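Local structure of putative periplasmic protein (Wolinella succinogenes, 3KN3) at residues D22-A27 with D226-E231; K95-G100 with E113-V118; G44-L49 with V58-P63; I177-N182 with K186-I191; A157-A162 with G167-D172. The protein probably serves as a periplasmic substrate-binding protein, perhaps for tungstate uptake through an ABC transporter, and can bind glutathione. All coordinates share one frame; numbering follows the deposited sequence.

From the N terminus, residues 22-27 open interaction 1, which closes only at residues 226-231, so the other four contacts all nest inside its loop. They follow in series without crossing. Interaction 3 ties helix 43-51 to strand 57-60 in the same half of the protein as interaction 1. After it come interaction 2, joining helix 93-98 to the end of helix 103-113, then interaction 5, which lays helix 155-164 on strand 168-172, and interaction 4, between helix 173-182 and the approach to strand 190-193. Interactions 2, 4 and 5 reach the same five-stranded sheet, and interaction 5 touches both of the others, with centres about 13 Å and 11 Å away.

Interaction 1 of 5, residues D22-A27 with D226-E231; sequences DVLAPA and DWIVSE
Trp227 holds CG anti to its backbone nitrogen (chi1 175°), which throws the indole off helix 218-229 toward Leu24 and Ala27 on helix 20-32, while Ile228 turns CG1 beside its own nitrogen (chi1 -76°) and brings CD1 up to Leu24. The six-membered part of the indole does the touching. Ala27 CB lies in the ring plane at its edge, 3.9 Å from Trp227 CZ2, and the carbonyl oxygen of Leu24 approaches Trp227 CH2 obliquely at 3.5 Å. Beside the indole the branches of Leu24 and Ile228 meet at about a right angle, with Leu24 CD2 4.1 Å from Ile228 CD1. At the five-membered end NE1 is hydrogen-bonded to Asp31, and Tyr28 meets the indole with its ring steeply inclined. With an alanine at Trp227, Asp31 would probably be left without this donor and a gap would open between the two helices. Where helix 218-229 ends, Ser230 OG bonds to a lone pair of Trp227 O at 3.0 Å. The two helices thus meet mainly through apolar groups, with one backbone carbonyl against the indole, while one polar bond at NE1 limits how the indole can turn.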
# COMPACT_ATOMS: atom_id res chain seq x y z
N ASP A 22 -10.18 10.20 3.86
CA ASP A 22 -11.32 10.59 4.67
C ASP A 22 -10.94 10.71 6.12
O ASP A 22 -11.64 11.33 6.90
CB ASP A 22 -12.43 9.56 4.50
CG ASP A 22 -12.86 9.42 3.06
OD1 ASP A 22 -12.32 8.53 2.36
OD2 ASP A 22 -13.69 10.24 2.60
N VAL A 23 -9.81 10.11 6.49
CA VAL A 23 -9.28 10.28 7.82
C VAL A 23 -8.47 11.58 7.89
O VAL A 23 -8.70 12.41 8.77
CB VAL A 23 -8.40 9.11 8.21
CG1 VAL A 23 -7.84 9.33 9.60
CG2 VAL A 23 -9.19 7.80 8.15
N LEU A 24 -7.55 11.76 6.95
CA LEU A 24 -6.67 12.93 6.90
C LEU A 24 -7.42 14.26 6.73
O LEU A 24 -7.10 15.24 7.37
CB LEU A 24 -5.62 12.76 5.82
CG LEU A 24 -4.69 11.56 6.05
CD1 LEU A 24 -3.77 11.31 4.88
CD2 LEU A 24 -3.89 11.77 7.32
N ALA A 25 -8.44 14.28 5.88
CA ALA A 25 -9.11 15.54 5.52
C ALA A 25 -9.77 16.29 6.69
O ALA A 25 -9.57 17.49 6.84
CB ALA A 25 -10.10 15.33 4.37
N PRO A 26 -10.57 15.59 7.51
CA PRO A 26 -11.17 16.29 8.65
C PRO A 26 -10.10 16.77 9.63
O PRO A 26 -10.21 17.87 10.17
CB PRO A 26 -12.04 15.20 9.30
CG PRO A 26 -12.23 14.17 8.25
CD PRO A 26 -10.97 14.18 7.45
N ALA A 27 -9.07 15.96 9.85
CA ALA A 27 -8.01 16.36 10.76
C ALA A 27 -7.25 17.59 10.23
O ALA A 27 -6.86 18.46 11.01
CB ALA A 27 -7.05 15.22 11.01
N ASP A 226 4.09 19.40 5.05
CA ASP A 226 4.74 19.65 6.33
C ASP A 226 3.86 19.14 7.47
O ASP A 226 4.34 18.57 8.45
CB ASP A 226 5.05 21.14 6.51
CG ASP A 226 6.13 21.64 5.56
OD1 ASP A 226 6.83 20.82 4.93
OD2 ASP A 226 6.29 22.88 5.44
N TRP A 227 2.55 19.33 7.34
CA TRP A 227 1.61 18.88 8.36
C TRP A 227 1.71 17.37 8.55
O TRP A 227 1.87 16.87 9.66
CB TRP A 227 0.20 19.31 7.95
CG TRP A 227 -0.91 18.83 8.82
CD1 TRP A 227 -1.27 19.32 10.04
CD2 TRP A 227 -1.83 17.77 8.53
NE1 TRP A 227 -2.34 18.63 10.53
CE2 TRP A 227 -2.71 17.68 9.63
CE3 TRP A 227 -2.00 16.90 7.45
CZ2 TRP A 227 -3.75 16.74 9.68
CZ3 TRP A 227 -3.03 15.96 7.51
CH2 TRP A 227 -3.89 15.89 8.61
N ILE A 228 1.66 16.64 7.44
CA ILE A 228 1.78 15.19 7.43
C ILE A 228 3.10 14.72 8.06
O ILE A 228 3.16 13.80 8.86
CB ILE A 228 1.75 14.70 5.98
CG1 ILE A 228 0.32 14.74 5.44
CG2 ILE A 228 2.37 13.32 5.87
CD1 ILE A 228 -0.54 13.59 5.89
N VAL A 229 4.17 15.40 7.70
CA VAL A 229 5.50 15.03 8.14
C VAL A 229 5.75 15.41 9.60
O VAL A 229 6.64 14.84 10.24
CB VAL A 229 6.50 15.71 7.20
CG1 VAL A 229 7.54 16.47 7.96
CG2 VAL A 229 7.08 14.71 6.21
N SER A 230 4.95 16.33 10.14
CA SER A 230 5.11 16.80 11.52
C SER A 230 4.96 15.69 12.55
O SER A 230 4.16 14.76 12.36
CB SER A 230 4.12 17.93 11.85
OG SER A 230 2.93 17.43 12.44
N GLU A 231 5.70 15.80 13.65
CA GLU A 231 5.73 14.74 14.65
C GLU A 231 4.33 14.38 15.14
O GLU A 231 3.95 13.20 15.19
CB GLU A 231 6.65 15.10 15.83
CG GLU A 231 7.04 13.90 16.67
CD GLU A 231 7.45 12.70 15.81
OE1 GLU A 231 8.48 12.79 15.09
OE2 GLU A 231 6.75 11.66 15.85

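Interaction 2 of 5, residues K95-G100 with E113-V118; sequences KQKFTG and EQVKFV
Just before Lys97, the residue that reaches across to Glu113, the carbonyl oxygen of Gln96 is gripped twice by Thr99. Thr99 N lies 3.3 Å from Gln96 O and Thr99 OG1 3.2 Å from it, both on the same face of the carbonyl plane, with the hydroxyl tilted 20° out of that plane. The double hold ties off the weakly bonded last turn of helix 93-98, from which Lys97 sets out. With CG anti to its nitrogen (chi1 -164°), the lysine runs straight until it bends at the last torsion, where NZ turns to meet Glu113 coming extended from the opposite direction. Lys97 NZ and Glu113 OE1 form a salt bridge at 2.7 Å. Its hydrogen bond is weak, and the place of OE1 is uncertain, so the exact geometry is doubtful. The aliphatic part of the lysine has company of its own: Lys97 CG sits 4.2 Å above one face of the Phe98 ring, offset toward the rim, and Lys97 CE lies 4.4 Å from Val115 CG1. Phe98 in turn packs on Ala106, Leu109 and Ile110 of helix 103-113. Next along the chain from Glu113, Gln114, with positive phi, completes a Schellman motif that ends this helix and turns the chain toward strand 117-119, a helix-to-strand connection of an alpha/beta periplasmic binding protein fold.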
# COMPACT_ATOMS: atom_id res chain seq x y z
N LYS A 95 0.45 -20.44 12.59
CA LYS A 95 0.93 -19.34 13.43
C LYS A 95 2.12 -19.72 14.30
O LYS A 95 3.16 -19.05 14.26
CB LYS A 95 -0.18 -18.69 14.25
CG LYS A 95 -1.05 -19.64 15.02
CD LYS A 95 -2.03 -18.86 15.88
CE LYS A 95 -3.27 -18.43 15.11
NZ LYS A 95 -4.17 -17.57 15.94
N GLN A 96 1.98 -20.80 15.06
CA GLN A 96 3.10 -21.35 15.83
C GLN A 96 4.35 -21.54 14.98
O GLN A 96 5.45 -21.24 15.42
CB GLN A 96 2.71 -22.68 16.48
CG GLN A 96 1.84 -22.51 17.69
CD GLN A 96 2.33 -21.38 18.56
OE1 GLN A 96 1.65 -20.36 18.71
NE2 GLN A 96 3.53 -21.53 19.12
N LYS A 97 4.16 -22.00 13.75
CA LYS A 97 5.27 -22.31 12.85
C LYS A 97 6.32 -21.20 12.67
O LYS A 97 7.52 -21.50 12.56
CB LYS A 97 4.71 -22.69 11.47
CG LYS A 97 5.71 -23.39 10.58
CD LYS A 97 5.06 -23.75 9.26
CE LYS A 97 5.84 -24.82 8.52
NZ LYS A 97 5.82 -26.12 9.24
N PHE A 98 5.87 -19.94 12.64
CA PHE A 98 6.73 -18.81 12.33
C PHE A 98 7.00 -17.88 13.52
O PHE A 98 7.67 -16.86 13.37
CB PHE A 98 6.14 -17.98 11.19
CG PHE A 98 5.97 -18.75 9.91
CD1 PHE A 98 4.74 -18.80 9.26
CD2 PHE A 98 7.05 -19.44 9.35
CE1 PHE A 98 4.59 -19.52 8.08
CE2 PHE A 98 6.89 -20.16 8.17
CZ PHE A 98 5.66 -20.19 7.53
N THR A 99 6.50 -18.23 14.70
CA THR A 99 6.64 -17.32 15.83
C THR A 99 8.10 -16.90 16.06
O THR A 99 9.02 -17.72 16.05
CB THR A 99 6.03 -17.90 17.13
OG1 THR A 99 6.69 -19.13 17.44
CG2 THR A 99 4.55 -18.17 16.95
N GLY A 100 8.30 -15.59 16.24
CA GLY A 100 9.64 -15.06 16.46
C GLY A 100 10.42 -14.82 15.18
O GLY A 100 11.48 -14.22 15.21
N GLU A 113 10.44 -26.28 3.36
CA GLU A 113 9.39 -27.27 3.58
C GLU A 113 8.42 -27.36 2.41
O GLU A 113 7.54 -28.21 2.40
CB GLU A 113 8.65 -26.97 4.89
CG GLU A 113 9.56 -27.03 6.10
CD GLU A 113 8.80 -26.92 7.39
OE1 GLU A 113 7.57 -26.73 7.33
OE2 GLU A 113 9.42 -27.02 8.47
N GLN A 114 8.61 -26.49 1.42
CA GLN A 114 7.72 -26.41 0.25
C GLN A 114 6.25 -26.28 0.64
O GLN A 114 5.43 -27.08 0.22
CB GLN A 114 7.89 -27.64 -0.65
CG GLN A 114 9.27 -27.76 -1.29
CD GLN A 114 9.33 -28.85 -2.35
OE1 GLN A 114 9.36 -28.57 -3.55
NE2 GLN A 114 9.33 -30.11 -1.91
N VAL A 115 5.90 -25.28 1.45
CA VAL A 115 4.50 -25.05 1.77
C VAL A 115 3.82 -24.24 0.66
O VAL A 115 4.45 -23.43 -0.02
CB VAL A 115 4.30 -24.35 3.13
CG1 VAL A 115 5.19 -24.98 4.19
CG2 VAL A 115 4.60 -22.90 3.00
N LYS A 116 2.54 -24.48 0.47
CA LYS A 116 1.83 -23.83 -0.61
C LYS A 116 1.78 -22.33 -0.38
O LYS A 116 1.38 -21.86 0.68
CB LYS A 116 0.42 -24.42 -0.77
CG LYS A 116 -0.41 -23.78 -1.85
CD LYS A 116 0.00 -24.23 -3.26
CE LYS A 116 -0.03 -25.76 -3.45
NZ LYS A 116 -1.35 -26.41 -3.17
N PHE A 117 2.20 -21.58 -1.39
CA PHE A 117 2.09 -20.15 -1.35
C PHE A 117 1.39 -19.63 -2.60
O PHE A 117 1.82 -19.88 -3.72
CB PHE A 117 3.47 -19.50 -1.21
CG PHE A 117 3.39 -18.02 -1.04
CD1 PHE A 117 3.41 -17.46 0.22
CD2 PHE A 117 3.22 -17.19 -2.13
CE1 PHE A 117 3.32 -16.09 0.39
CE2 PHE A 117 3.11 -15.82 -1.97
CZ PHE A 117 3.16 -15.28 -0.71
N VAL A 118 0.32 -18.87 -2.40
CA VAL A 118 -0.47 -18.34 -3.50
C VAL A 118 -0.18 -16.88 -3.81
O VAL A 118 -0.40 -16.00 -2.99
CB VAL A 118 -1.97 -18.50 -3.23
CG1 VAL A 118 -2.78 -18.07 -4.47
CG2 VAL A 118 -2.28 -19.95 -2.83

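Interaction 3 of 5, residues G44-L49 with V58-P63; sequences GNALKL and VFVHAP
Ala46 and Leu47 lie over Val58 and Val60 because helix 44-49 runs nearly antiparallel to strand 58-60, at 161° between their directions and 8.3 Å between their axes. This is the return half of a beta-alpha-beta crossover in the periplasmic binding protein fold: strand 35-41 leads into helix 43-51, the chain comes back as strand 57-60, and both strands pair in parallel with strand 6-12 between them. Val58 and Val60 point toward the helix, whereas Phe59 between them points away and packs on Leu20 and Leu21 of helix 20-32. The main work is done by one branch of Leu47. Its CG stands beside the backbone nitrogen (chi1 -58°), and of its two branches it is CD2, not the extended CD1, that lies against both valines, the leucine crossing each at about a right angle: Leu47 CD2 is 3.6 Å from Val58 CG1 and 4.1 Å from Val60 CG1. Val60 CG1 meets Ala46 as well, with Ala46 CB 4.0 Å away, so that one methyl touches two successive helix residues. Past the strand, His61 belongs to the glutathione site; its NE2 is hydrogen-bonded to Asn201 and its ring stacks on Tyr203. Thr43, also a glutathione-binding residue, lies at the start of the helix, so both elements deliver their binding residues at neighbouring ends. At the other end of the contact the helix backbone itself is touched: Val58 CG2 rests 3.3 Å from the carbonyl oxygen of Ala46.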
# COMPACT_ATOMS: atom_id res chain seq x y z
N GLY A 44 -1.91 6.28 -13.75
CA GLY A 44 -1.32 7.05 -14.83
C GLY A 44 -2.00 8.40 -14.95
O GLY A 44 -1.35 9.44 -15.07
N ASN A 45 -3.33 8.37 -14.90
CA ASN A 45 -4.14 9.59 -14.98
C ASN A 45 -3.97 10.52 -13.76
O ASN A 45 -4.03 11.74 -13.91
CB ASN A 45 -5.62 9.25 -15.20
CG ASN A 45 -5.92 8.82 -16.64
OD1 ASN A 45 -6.85 8.07 -16.88
ND2 ASN A 45 -5.13 9.32 -17.59
N ALA A 46 -3.74 9.95 -12.58
CA ALA A 46 -3.48 10.76 -11.39
C ALA A 46 -2.19 11.54 -11.61
O ALA A 46 -2.15 12.76 -11.38
CB ALA A 46 -3.39 9.91 -10.13
N LEU A 47 -1.15 10.86 -12.08
CA LEU A 47 0.10 11.53 -12.39
C LEU A 47 -0.05 12.52 -13.54
O LEU A 47 0.48 13.63 -13.49
CB LEU A 47 1.20 10.52 -12.69
CG LEU A 47 1.42 9.55 -11.53
CD1 LEU A 47 2.39 8.48 -11.97
CD2 LEU A 47 1.93 10.27 -10.26
N LYS A 48 -0.79 12.11 -14.57
CA LYS A 48 -0.98 12.98 -15.73
C LYS A 48 -1.66 14.29 -15.30
O LYS A 48 -1.41 15.34 -15.87
CB LYS A 48 -1.75 12.25 -16.85
CG LYS A 48 -1.54 12.84 -18.24
CD LYS A 48 -2.00 11.89 -19.34
CE LYS A 48 -3.50 11.60 -19.27
NZ LYS A 48 -4.03 10.81 -20.44
N LEU A 49 -2.47 14.22 -14.24
CA LEU A 49 -3.18 15.41 -13.77
C LEU A 49 -2.19 16.42 -13.19
O LEU A 49 -2.34 17.63 -13.38
CB LEU A 49 -4.27 15.04 -12.76
CG LEU A 49 -5.60 14.58 -13.35
CD1 LEU A 49 -6.49 13.93 -12.30
CD2 LEU A 49 -6.30 15.78 -13.96
N VAL A 58 -0.33 15.29 -5.74
CA VAL A 58 -0.61 13.98 -6.30
C VAL A 58 -0.39 12.96 -5.18
O VAL A 58 0.50 13.12 -4.34
CB VAL A 58 0.33 13.75 -7.52
CG1 VAL A 58 0.97 12.40 -7.47
CG2 VAL A 58 -0.42 13.97 -8.82
N PHE A 59 -1.23 11.93 -5.13
CA PHE A 59 -1.20 11.00 -4.00
C PHE A 59 -1.41 9.58 -4.47
O PHE A 59 -2.53 9.17 -4.75
CB PHE A 59 -2.27 11.37 -3.00
CG PHE A 59 -2.13 10.69 -1.67
CD1 PHE A 59 -0.88 10.40 -1.16
CD2 PHE A 59 -3.24 10.37 -0.92
CE1 PHE A 59 -0.74 9.78 0.09
CE2 PHE A 59 -3.12 9.75 0.32
CZ PHE A 59 -1.86 9.47 0.84
N VAL A 60 -0.32 8.82 -4.57
CA VAL A 60 -0.36 7.54 -5.25
C VAL A 60 0.35 6.42 -4.50
O VAL A 60 0.82 6.59 -3.36
CB VAL A 60 0.24 7.65 -6.68
CG1 VAL A 60 -0.60 8.61 -7.55
CG2 VAL A 60 1.71 8.09 -6.63
N HIS A 61 0.43 5.27 -5.15
CA HIS A 61 0.78 4.05 -4.47
C HIS A 61 1.52 3.16 -5.44
O HIS A 61 1.13 2.02 -5.66
CB HIS A 61 -0.51 3.37 -4.00
CG HIS A 61 -0.29 2.18 -3.12
ND1 HIS A 61 -0.74 0.92 -3.44
CD2 HIS A 61 0.32 2.06 -1.91
CE1 HIS A 61 -0.41 0.07 -2.48
NE2 HIS A 61 0.24 0.74 -1.54
N ALA A 62 2.59 3.69 -6.04
CA ALA A 62 3.39 2.92 -6.99
C ALA A 62 4.81 3.46 -7.08
O ALA A 62 5.10 4.33 -7.90
CB ALA A 62 2.73 2.90 -8.37
N PRO A 63 5.71 2.96 -6.23
CA PRO A 63 7.04 3.57 -6.11
C PRO A 63 7.81 3.61 -7.42
O PRO A 63 8.53 4.58 -7.65
CB PRO A 63 7.74 2.70 -5.06
CG PRO A 63 6.60 2.13 -4.24
CD PRO A 63 5.50 1.88 -5.24

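Interaction 4 of 5, residues I177-N182 with K186-I191; sequences IKYESN and KPPMVI
Tyr179 reaches from its helix to Pro188 and to the selenomethionine at position 189, and its conformation decides how. With CG anti to the backbone nitrogen (chi1 179°) and the ring turned upright on its stem (chi2 87°), the phenol projects straight from helix 173-182 and presents its CE2 corner and its hydroxyl to the loop before strand 190-193. The hydroxyl oxygen here meets carbon: Tyr179 OH lies 3.6 Å from Pro188 CB and 3.7 Å from Pro188 CG. One bond back along the ring from the hydroxyl-bearing carbon, Tyr179 CE2 is 3.6 Å from Met189 CB. Both partners come up obliquely to the ring. Met189 has an unusual first torsion, -128°, away from the staggered values, and a bend at the second torsion. The backbone sets CB against the tyrosine, and these torsions carry the selenium and the terminal methyl away from it. That methyl, Met189 CE, ends 3.5 Å from Ala162 CB. Near the close of the helix, the carbonyl of Lys178 receives Asn182 N and also the hydroxyl of Ser181, which folds back in the carbonyl plane onto a lone pair. Tyr179 is held from other sides too: His183 stacks on its ring and bonds through ND1 to its carbonyl oxygen, while Ile159 and Asn160 of helix 155-164 pack against it. The phenol is thus lodged between two helices and the loop into strand 190-193, which pairs antiparallel with strand 86-90 and is an outermost strand of the sheet within this chain.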
# COMPACT_ATOMS: atom_id res chain seq x y z
N ILE A 177 -9.32 -7.85 6.82
CA ILE A 177 -10.41 -7.44 7.69
C ILE A 177 -11.77 -7.71 7.04
O ILE A 177 -12.67 -8.27 7.67
CB ILE A 177 -10.30 -5.97 8.06
CG1 ILE A 177 -9.40 -5.83 9.28
CG2 ILE A 177 -11.69 -5.42 8.35
CD1 ILE A 177 -8.45 -4.65 9.21
N LYS A 178 -11.91 -7.30 5.78
CA LYS A 178 -13.10 -7.60 5.00
C LYS A 178 -13.33 -9.10 4.94
O LYS A 178 -14.40 -9.58 5.30
CB LYS A 178 -12.99 -7.00 3.60
CG LYS A 178 -12.70 -5.50 3.61
CD LYS A 178 -12.54 -4.93 2.20
CE LYS A 178 -12.03 -3.49 2.23
NZ LYS A 178 -11.80 -2.92 0.87
N TYR A 179 -12.32 -9.85 4.50
CA TYR A 179 -12.43 -11.31 4.49
C TYR A 179 -12.93 -11.83 5.84
O TYR A 179 -13.72 -12.77 5.89
CB TYR A 179 -11.09 -11.98 4.11
CG TYR A 179 -11.13 -13.51 4.10
CD1 TYR A 179 -11.52 -14.21 2.96
CD2 TYR A 179 -10.78 -14.25 5.23
CE1 TYR A 179 -11.56 -15.60 2.95
CE2 TYR A 179 -10.82 -15.65 5.23
CZ TYR A 179 -11.21 -16.32 4.08
OH TYR A 179 -11.26 -17.71 4.05
N GLU A 180 -12.48 -11.21 6.92
CA GLU A 180 -12.81 -11.68 8.27
C GLU A 180 -14.28 -11.45 8.62
O GLU A 180 -14.91 -12.28 9.29
CB GLU A 180 -11.92 -11.01 9.31
CG GLU A 180 -10.72 -11.84 9.75
CD GLU A 180 -9.93 -11.19 10.87
OE1 GLU A 180 -9.91 -9.94 10.94
OE2 GLU A 180 -9.34 -11.92 11.69
N SER A 181 -14.81 -10.31 8.20
CA SER A 181 -16.20 -9.98 8.46
C SER A 181 -17.11 -10.98 7.76
O SER A 181 -18.23 -11.22 8.19
CB SER A 181 -16.51 -8.56 8.00
OG SER A 181 -16.18 -8.39 6.64
N ASN A 182 -16.61 -11.56 6.67
CA ASN A 182 -17.34 -12.60 5.96
C ASN A 182 -17.44 -13.89 6.75
O ASN A 182 -18.51 -14.45 6.91
CB ASN A 182 -16.68 -12.91 4.62
CG ASN A 182 -16.52 -11.68 3.76
OD1 ASN A 182 -17.31 -10.74 3.87
ND2 ASN A 182 -15.50 -11.68 2.90
N LYS A 186 -15.53 -18.81 13.67
CA LYS A 186 -14.28 -19.55 13.80
C LYS A 186 -13.49 -19.50 12.50
O LYS A 186 -13.96 -19.97 11.46
CB LYS A 186 -14.56 -20.98 14.25
CG LYS A 186 -15.52 -21.05 15.44
CD LYS A 186 -15.58 -22.44 16.07
CE LYS A 186 -16.33 -22.41 17.40
NZ LYS A 186 -16.21 -23.70 18.12
N PRO A 187 -12.27 -18.93 12.55
CA PRO A 187 -11.56 -18.39 11.39
C PRO A 187 -10.98 -19.44 10.45
O PRO A 187 -10.24 -20.32 10.89
CB PRO A 187 -10.41 -17.58 12.02
CG PRO A 187 -10.62 -17.64 13.51
CD PRO A 187 -11.43 -18.86 13.76
N PRO A 188 -11.31 -19.35 9.16
CA PRO A 188 -10.60 -20.19 8.20
C PRO A 188 -9.15 -19.69 8.14
O PRO A 188 -8.21 -20.48 8.11
CB PRO A 188 -11.30 -19.90 6.87
CG PRO A 188 -12.52 -19.11 7.21
CD PRO A 188 -12.25 -18.42 8.50
N MSE A 189 -8.99 -18.37 8.15
CA MSE A 189 -7.70 -17.73 7.89
C MSE A 189 -7.29 -16.77 9.00
O MSE A 189 -8.13 -16.07 9.58
CB MSE A 189 -7.76 -16.99 6.56
CG MSE A 189 -6.64 -17.33 5.62
SE MSE A 189 -6.50 -19.23 5.14
CE MSE A 189 -5.45 -18.96 3.52
N VAL A 190 -6.00 -16.73 9.29
CA VAL A 190 -5.51 -15.96 10.42
C VAL A 190 -4.14 -15.33 10.12
O VAL A 190 -3.34 -15.90 9.37
CB VAL A 190 -5.44 -16.88 11.65
CG1 VAL A 190 -4.01 -17.27 11.96
CG2 VAL A 190 -6.10 -16.21 12.81
N ILE A 191 -3.88 -14.15 10.69
CA ILE A 191 -2.56 -13.53 10.53
C ILE A 191 -1.51 -14.41 11.15
O ILE A 191 -1.60 -14.81 12.31
CB ILE A 191 -2.44 -12.14 11.15
CG1 ILE A 191 -3.31 -11.14 10.40
CG2 ILE A 191 -0.97 -11.68 11.10
CD1 ILE A 191 -3.18 -9.74 10.93

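Interaction 5 of 5, residues A157-A162 with G167-D172; sequences ATINIA and GLTLTD
Ala162 and Gly167 pin the narrow end of a helix-on-strand pair, the second leg of a beta-alpha-beta unit in which strand 148-150, helix 155-164 and strand 168-172 follow one another. Both strands run parallel to strand 117-119 between them, and helix and strand here are nearly antiparallel (159°). At this end packing is close. Gly167 N gives a nearly straight bond to Ala162 O, 2.9 Å long with an angle of 167° at the hydrogen, and Ala162 CB sits 3.8 Å from Leu168 O and 3.9 Å from Thr169 CB. Toward the other end the grip slackens, although every touching residue is buried. Thr158 OG1 and Thr169 OG1 stand 3.8 Å apart and are not bonded to each other; the hydroxyl of Thr169 turns instead to the carbonyl of Val118. Thr158 lies beside Arg120, a glutathione-binding residue. Ile159 sends CD1 across Thr171 at about a right angle, Ile159 CD1 lying 4.0 Å from Thr171 OG1. Replacing Thr171 with alanine would probably deprive Asp172 O of its hydroxyl partner and leave Ile159 CD1 more room to turn. Asp172 itself caps the start of the following helix. Thr171 OG1, anti to the backbone nitrogen (chi1 177°), reaches Asp172 O at 3.0 Å, in the carbonyl plane and on a lone pair.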
# COMPACT_ATOMS: atom_id res chain seq x y z
N ALA A 157 -10.17 -13.32 -4.08
CA ALA A 157 -10.23 -14.63 -4.72
C ALA A 157 -8.98 -15.46 -4.40
O ALA A 157 -9.07 -16.67 -4.20
CB ALA A 157 -10.41 -14.50 -6.23
N THR A 158 -7.83 -14.80 -4.34
CA THR A 158 -6.58 -15.51 -4.07
C THR A 158 -6.46 -15.90 -2.60
O THR A 158 -5.80 -16.88 -2.26
CB THR A 158 -5.31 -14.77 -4.59
OG1 THR A 158 -4.57 -14.23 -3.49
CG2 THR A 158 -5.64 -13.67 -5.54
N ILE A 159 -7.11 -15.17 -1.71
CA ILE A 159 -7.22 -15.61 -0.33
C ILE A 159 -8.04 -16.91 -0.26
O ILE A 159 -7.70 -17.85 0.46
CB ILE A 159 -7.85 -14.54 0.58
CG1 ILE A 159 -6.97 -13.29 0.64
CG2 ILE A 159 -8.05 -15.09 1.98
CD1 ILE A 159 -7.44 -12.26 1.62
N ASN A 160 -9.12 -16.96 -1.02
CA ASN A 160 -9.93 -18.17 -1.01
C ASN A 160 -9.19 -19.38 -1.59
O ASN A 160 -9.34 -20.50 -1.11
CB ASN A 160 -11.28 -17.95 -1.70
CG ASN A 160 -12.20 -17.05 -0.89
OD1 ASN A 160 -12.30 -17.19 0.34
ND2 ASN A 160 -12.88 -16.12 -1.57
N ILE A 161 -8.39 -19.13 -2.62
CA ILE A 161 -7.59 -20.20 -3.18
C ILE A 161 -6.59 -20.69 -2.14
O ILE A 161 -6.43 -21.90 -1.98
CB ILE A 161 -6.87 -19.74 -4.44
CG1 ILE A 161 -7.87 -19.60 -5.59
CG2 ILE A 161 -5.79 -20.72 -4.82
CD1 ILE A 161 -7.32 -18.76 -6.75
N ALA A 162 -5.92 -19.76 -1.43
CA ALA A 162 -4.95 -20.16 -0.41
C ALA A 162 -5.62 -21.01 0.65
O ALA A 162 -5.07 -22.01 1.11
CB ALA A 162 -4.23 -18.93 0.24
N GLY A 167 -2.85 -23.52 2.17
CA GLY A 167 -1.58 -22.83 2.07
C GLY A 167 -1.63 -21.38 2.52
O GLY A 167 -2.54 -20.97 3.24
N LEU A 168 -0.64 -20.60 2.08
CA LEU A 168 -0.42 -19.25 2.59
C LEU A 168 -0.56 -18.19 1.51
O LEU A 168 -0.43 -18.48 0.32
CB LEU A 168 1.00 -19.15 3.14
CG LEU A 168 1.40 -20.12 4.24
CD1 LEU A 168 2.87 -20.00 4.56
CD2 LEU A 168 0.54 -19.87 5.45
N THR A 169 -0.80 -16.96 1.94
CA THR A 169 -0.71 -15.84 1.02
C THR A 169 -0.38 -14.50 1.68
O THR A 169 -0.42 -14.35 2.91
CB THR A 169 -1.99 -15.71 0.14
OG1 THR A 169 -1.72 -14.86 -0.98
CG2 THR A 169 -3.14 -15.13 0.96
N LEU A 170 -0.06 -13.51 0.85
CA LEU A 170 0.23 -12.17 1.32
C LEU A 170 -0.88 -11.19 0.92
O LEU A 170 -1.22 -11.06 -0.25
CB LEU A 170 1.55 -11.70 0.73
CG LEU A 170 1.99 -10.28 1.06
CD1 LEU A 170 3.51 -10.21 1.13
CD2 LEU A 170 1.42 -9.29 0.05
N THR A 171 -1.44 -10.50 1.91
CA THR A 171 -2.52 -9.57 1.62
C THR A 171 -2.38 -8.31 2.45
O THR A 171 -1.77 -8.31 3.51
CB THR A 171 -3.89 -10.19 1.92
OG1 THR A 171 -4.91 -9.21 1.68
CG2 THR A 171 -3.98 -10.64 3.37
N ASP A 172 -2.94 -7.22 1.94
CA ASP A 172 -3.03 -6.01 2.73
C ASP A 172 -3.99 -6.28 3.89
O ASP A 172 -4.88 -7.12 3.80
CB ASP A 172 -3.53 -4.86 1.87
CG ASP A 172 -4.93 -5.10 1.37
OD1 ASP A 172 -5.09 -5.75 0.31
OD2 ASP A 172 -5.87 -4.65 2.06